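Local coordinates for DCN1-like protein 3 (Homo sapiens, PDB 4GBA) that helps attach NEDD8 to cullins, its DCUN1 domain binding the N-terminally acetylated end of the NEDD8-conjugating E2 and the cullin, at residues L45-K50 with A81-L86; Q52-C57 with Y100-Q105. All blocks are in the same frame, centred on the assembly; numbering follows the deposited sequence.

Interaction 1 of 2, residues L45-K50 with A81-L86; sequences LLLAWK and ARFPSL
Chi1 of Leu86 (-87°) sets its CG beside the backbone N, anti to the carbonyl carbon, and a bend at chi2 (53°) turns CD of Lys50. The two side chains cross obliquely. One methyl, Leu86 CD2, takes most of this meeting: it lies closest to Lys50 CE, at 3.4 Å, with Lys50 CD and CG also in contact, a tight fit for carbon against carbon. The bent aliphatic part of the lysine thus acts as an apolar surface, its CD also resting over one face of the neighbouring Trp49 ring, offset toward the rim. NZ makes a long, weak ion pair with Glu89. The other methyl, Leu86 CD1, meets Leu47 CD1 at 4.2 Å, and that same Leu47 methyl approaches Phe83 CE1 obliquely at 4.3 Å. Leu46 touches nearer the backbone, its CD1 being 3.8 Å from Leu86 O and 4.2 Å from Leu86 CB. Cohesion is therefore apolar, with Leu86 at the centre. The contact joins helices 42-50 and 76-89 of the DCUN1 domain, whose segments here run almost perpendicular, at 87°, with axes 10.9 Å apart. Around them, Leu46 also packs on Leu87 and Ala90, and Leu47 on Ile79 and Leu35, while Leu45 and Ala48 face helix 93-107.

Interaction 2 of 2, residues Q52-C57 with Y100-Q105; sequences QAATMC and YRFTFQ
The Phe102 ring brings its CE1-CZ side up against the backbone nitrogens of Ala53 and Ala54. CG is anti to the backbone N (chi1 165°), which starts the ring outward from helix 93-107. CE1 lies 3.4 Å from Ala54 N, an oblique approach, and CZ is 3.7 Å from the same nitrogen. Ala53 N sits instead at the ring edge, near its plane, 3.8 Å from CE1. Just before, Gln52, the first residue to leave the preceding helix, has positive phi and forms the Schellman motif that ends it. Ala54 CB touches both Phe102 CE1 (4.2 Å) and Gln105 CG (4.0 Å). The amide of Gln105 is engaged elsewhere, its OE1 accepting a hydrogen bond from Arg157 NH1. On its other contacts the Phe102 ring meets Trp49 and Phe106. An alanine in place of Phe102 would probably open a gap beside the Ala53 and Ala54 backbone and leave Trp49 and Phe106 without this aromatic neighbour. Ala54 O and Gln105 O come within 3.0 Å although both are acceptors, so this approach contributes no bond and may be mildly repulsive. Packing of the loop after helix 42-50 on helix 93-107 consequently rests here on van der Waals contact, mainly with the aromatic ring.

In the fold
The segments alternate along the chain, 45-50, 52-57, 81-86 and 100-105, so the two contacts cross along the chain within the DCUN1 domain, their centres 14 Å apart. Helix 42-50 and the loop after it supply the first halves; the successive helices 76-89 and 93-107 supply the second. The interactions meet directly at the end of helix 42-50: Ala48 O probably accepts a hydrogen bond from Ala53 N, and Trp49 CA packs 3.4 Å from Phe102 CE2. Helix 42-50 packs on both later helices and its loop on helix 93-107. Leu45, Ala48, Met56 and Cys57 pack on the bound acetylated E2 peptide, so the helix and its loop line part of its binding site.

Interaction 1 of 2, residues L45-K50 with A81-L86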
# COMPACT_ATOMS: atom_id res chain seq x y z
N LEU A 45 -1.28 -2.75 6.21
CA LEU A 45 -0.99 -3.09 4.82
C LEU A 45 -0.44 -4.54 4.73
O LEU A 45 -0.89 -5.33 3.89
CB LEU A 45 -0.02 -2.08 4.20
CG LEU A 45 0.46 -2.37 2.77
CD1 LEU A 45 -0.67 -2.19 1.74
CD2 LEU A 45 1.69 -1.52 2.42
N LEU A 46 0.49 -4.90 5.62
CA LEU A 46 1.04 -6.28 5.62
C LEU A 46 -0.05 -7.33 5.87
O LEU A 46 -0.09 -8.35 5.20
CB LEU A 46 2.14 -6.44 6.66
CG LEU A 46 3.40 -5.61 6.44
CD1 LEU A 46 4.51 -6.02 7.42
CD2 LEU A 46 3.87 -5.77 5.02
N LEU A 47 -0.93 -7.06 6.82
CA LEU A 47 -2.06 -7.93 7.11
C LEU A 47 -2.94 -8.11 5.88
O LEU A 47 -3.23 -9.24 5.49
CB LEU A 47 -2.89 -7.35 8.26
CG LEU A 47 -3.43 -8.27 9.35
CD1 LEU A 47 -2.40 -9.34 9.76
CD2 LEU A 47 -3.89 -7.44 10.57
N ALA A 48 -3.36 -7.00 5.27
CA ALA A 48 -4.19 -7.05 4.06
C ALA A 48 -3.47 -7.84 2.96
O ALA A 48 -4.09 -8.61 2.23
CB ALA A 48 -4.52 -5.62 3.57
N TRP A 49 -2.16 -7.63 2.84
CA TRP A 49 -1.34 -8.39 1.91
C TRP A 49 -1.43 -9.90 2.20
O TRP A 49 -1.85 -10.67 1.33
CB TRP A 49 0.11 -7.87 1.98
CG TRP A 49 1.14 -8.72 1.24
CD1 TRP A 49 1.10 -9.13 -0.06
CD2 TRP A 49 2.39 -9.21 1.78
NE1 TRP A 49 2.23 -9.84 -0.37
CE2 TRP A 49 3.04 -9.91 0.73
CE3 TRP A 49 3.01 -9.13 3.03
CZ2 TRP A 49 4.28 -10.54 0.91
CZ3 TRP A 49 4.25 -9.75 3.21
CH2 TRP A 49 4.87 -10.45 2.15
N LYS A 50 -1.08 -10.30 3.42
CA LYS A 50 -1.21 -11.69 3.88
C LYS A 50 -2.61 -12.30 3.68
O LYS A 50 -2.74 -13.48 3.36
CB LYS A 50 -0.81 -11.79 5.35
CG LYS A 50 0.41 -12.61 5.59
CD LYS A 50 1.55 -12.14 4.74
CE LYS A 50 2.71 -13.12 4.85
NZ LYS A 50 2.23 -14.49 4.62
N ALA A 81 1.42 -11.22 17.74
CA ALA A 81 2.68 -11.94 17.92
C ALA A 81 3.40 -12.21 16.59
O ALA A 81 4.63 -12.35 16.57
CB ALA A 81 2.43 -13.24 18.66
N ARG A 82 2.64 -12.27 15.49
CA ARG A 82 3.23 -12.52 14.17
C ARG A 82 3.85 -11.28 13.55
O ARG A 82 4.68 -11.39 12.65
CB ARG A 82 2.19 -13.09 13.20
CG ARG A 82 1.52 -14.37 13.67
CD ARG A 82 2.51 -15.43 14.09
NE ARG A 82 1.82 -16.68 14.42
CZ ARG A 82 2.36 -17.69 15.10
NH1 ARG A 82 3.62 -17.62 15.53
NH2 ARG A 82 1.63 -18.76 15.35
N PHE A 83 3.44 -10.10 14.02
CA PHE A 83 3.83 -8.84 13.38
C PHE A 83 5.32 -8.75 13.11
O PHE A 83 5.71 -8.53 11.97
CB PHE A 83 3.34 -7.64 14.19
CG PHE A 83 1.92 -7.25 13.89
CD1 PHE A 83 1.40 -7.39 12.61
CD2 PHE A 83 1.10 -6.72 14.89
CE1 PHE A 83 0.09 -7.02 12.33
CE2 PHE A 83 -0.21 -6.36 14.61
CZ PHE A 83 -0.72 -6.51 13.32
N PRO A 84 6.15 -8.95 14.13
CA PRO A 84 7.60 -8.82 13.92
C PRO A 84 8.12 -9.71 12.78
O PRO A 84 9.01 -9.29 12.03
CB PRO A 84 8.20 -9.26 15.26
CG PRO A 84 7.09 -9.00 16.27
CD PRO A 84 5.81 -9.28 15.53
N SER A 85 7.58 -10.91 12.64
CA SER A 85 8.03 -11.81 11.58
C SER A 85 7.40 -11.44 10.22
O SER A 85 7.95 -11.75 9.15
CB SER A 85 7.78 -13.27 11.97
OG SER A 85 6.52 -13.72 11.48
N LEU A 86 6.23 -10.80 10.25
CA LEU A 86 5.63 -10.23 9.05
C LEU A 86 6.51 -9.10 8.54
O LEU A 86 6.80 -9.02 7.34
CB LEU A 86 4.23 -9.71 9.32
CG LEU A 86 3.12 -10.76 9.18
CD1 LEU A 86 1.76 -10.17 9.52
CD2 LEU A 86 3.12 -11.35 7.76

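Interaction 2 of 2, residues Q52-C57 with Y100-Q105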
# COMPACT_ATOMS: atom_id res chain seq x y z
N GLN A 52 -4.59 -11.32 1.42
CA GLN A 52 -4.88 -11.15 -0.01
C GLN A 52 -6.22 -10.44 -0.25
O GLN A 52 -7.06 -10.93 -1.01
CB GLN A 52 -4.92 -12.51 -0.71
CG GLN A 52 -3.71 -13.39 -0.49
CD GLN A 52 -3.70 -14.58 -1.43
OE1 GLN A 52 -3.97 -15.71 -1.03
NE2 GLN A 52 -3.41 -14.32 -2.70
N ALA A 53 -6.43 -9.31 0.42
CA ALA A 53 -7.69 -8.60 0.32
C ALA A 53 -7.89 -7.85 -1.03
O ALA A 53 -8.80 -8.17 -1.82
CB ALA A 53 -7.84 -7.65 1.48
N ALA A 54 -7.04 -6.86 -1.28
CA ALA A 54 -7.14 -6.02 -2.48
C ALA A 54 -8.37 -5.08 -2.57
O ALA A 54 -8.40 -4.17 -3.41
CB ALA A 54 -6.99 -6.87 -3.76
N THR A 55 -9.37 -5.31 -1.71
CA THR A 55 -10.43 -4.32 -1.50
C THR A 55 -10.26 -3.63 -0.14
O THR A 55 -10.47 -4.25 0.89
CB THR A 55 -11.81 -4.98 -1.47
OG1 THR A 55 -11.87 -6.00 -2.47
CG2 THR A 55 -12.92 -3.94 -1.69
N MET A 56 -9.88 -2.35 -0.15
CA MET A 56 -9.64 -1.63 1.10
C MET A 56 -10.83 -1.64 2.02
O MET A 56 -11.96 -1.41 1.57
CB MET A 56 -9.25 -0.19 0.85
CG MET A 56 -7.78 0.03 0.81
SD MET A 56 -7.43 1.77 0.73
CE MET A 56 -5.70 1.73 0.23
N CYS A 57 -10.57 -1.90 3.31
CA CYS A 57 -11.56 -1.77 4.37
C CYS A 57 -12.50 -2.95 4.38
O CYS A 57 -13.60 -2.86 4.92
CB CYS A 57 -12.39 -0.48 4.23
SG CYS A 57 -11.46 1.05 4.25
N TYR A 100 4.62 -5.11 -2.99
CA TYR A 100 4.57 -3.96 -3.89
C TYR A 100 3.53 -4.09 -5.03
O TYR A 100 2.80 -3.13 -5.31
CB TYR A 100 5.97 -3.64 -4.44
CG TYR A 100 6.04 -2.33 -5.21
CD1 TYR A 100 6.22 -1.12 -4.55
CD2 TYR A 100 5.93 -2.31 -6.60
CE1 TYR A 100 6.28 0.08 -5.23
CE2 TYR A 100 6.00 -1.10 -7.31
CZ TYR A 100 6.17 0.08 -6.62
OH TYR A 100 6.23 1.28 -7.31
N ARG A 101 3.46 -5.25 -5.68
CA ARG A 101 2.44 -5.46 -6.71
C ARG A 101 1.03 -5.48 -6.13
O ARG A 101 0.11 -4.90 -6.72
CB ARG A 101 2.71 -6.74 -7.52
CG ARG A 101 4.16 -6.91 -7.97
CD ARG A 101 4.39 -8.18 -8.83
NE ARG A 101 4.65 -7.83 -10.23
CZ ARG A 101 5.44 -8.50 -11.06
NH1 ARG A 101 6.08 -9.59 -10.65
NH2 ARG A 101 5.60 -8.07 -12.31
N PHE A 102 0.86 -6.17 -5.00
CA PHE A 102 -0.40 -6.21 -4.25
C PHE A 102 -0.88 -4.81 -3.85
O PHE A 102 -2.07 -4.52 -3.87
CB PHE A 102 -0.27 -7.09 -2.98
CG PHE A 102 -1.41 -6.90 -2.00
CD1 PHE A 102 -2.60 -7.61 -2.15
CD2 PHE A 102 -1.32 -5.98 -0.97
CE1 PHE A 102 -3.66 -7.42 -1.28
CE2 PHE A 102 -2.37 -5.78 -0.09
CZ PHE A 102 -3.54 -6.51 -0.25
N THR A 103 0.05 -3.95 -3.45
CA THR A 103 -0.30 -2.64 -2.93
C THR A 103 -1.04 -1.79 -3.98
O THR A 103 -1.93 -1.00 -3.64
CB THR A 103 0.93 -1.90 -2.35
OG1 THR A 103 1.48 -2.67 -1.26
CG2 THR A 103 0.57 -0.50 -1.84
N PHE A 104 -0.70 -1.97 -5.26
CA PHE A 104 -1.38 -1.24 -6.32
C PHE A 104 -2.85 -1.68 -6.41
O PHE A 104 -3.76 -0.85 -6.41
CB PHE A 104 -0.69 -1.39 -7.67
CG PHE A 104 -1.41 -0.69 -8.78
CD1 PHE A 104 -1.12 0.63 -9.10
CD2 PHE A 104 -2.44 -1.32 -9.46
CE1 PHE A 104 -1.82 1.29 -10.10
CE2 PHE A 104 -3.14 -0.65 -10.47
CZ PHE A 104 -2.83 0.64 -10.78
N GLN A 105 -3.04 -3.00 -6.47
CA GLN A 105 -4.36 -3.62 -6.56
C GLN A 105 -5.25 -3.27 -5.35
O GLN A 105 -6.46 -3.07 -5.47
CB GLN A 105 -4.20 -5.15 -6.67
CG GLN A 105 -5.42 -5.86 -7.25
CD GLN A 105 -5.86 -5.25 -8.59
OE1 GLN A 105 -5.02 -4.90 -9.44
NE2 GLN A 105 -7.17 -5.12 -8.78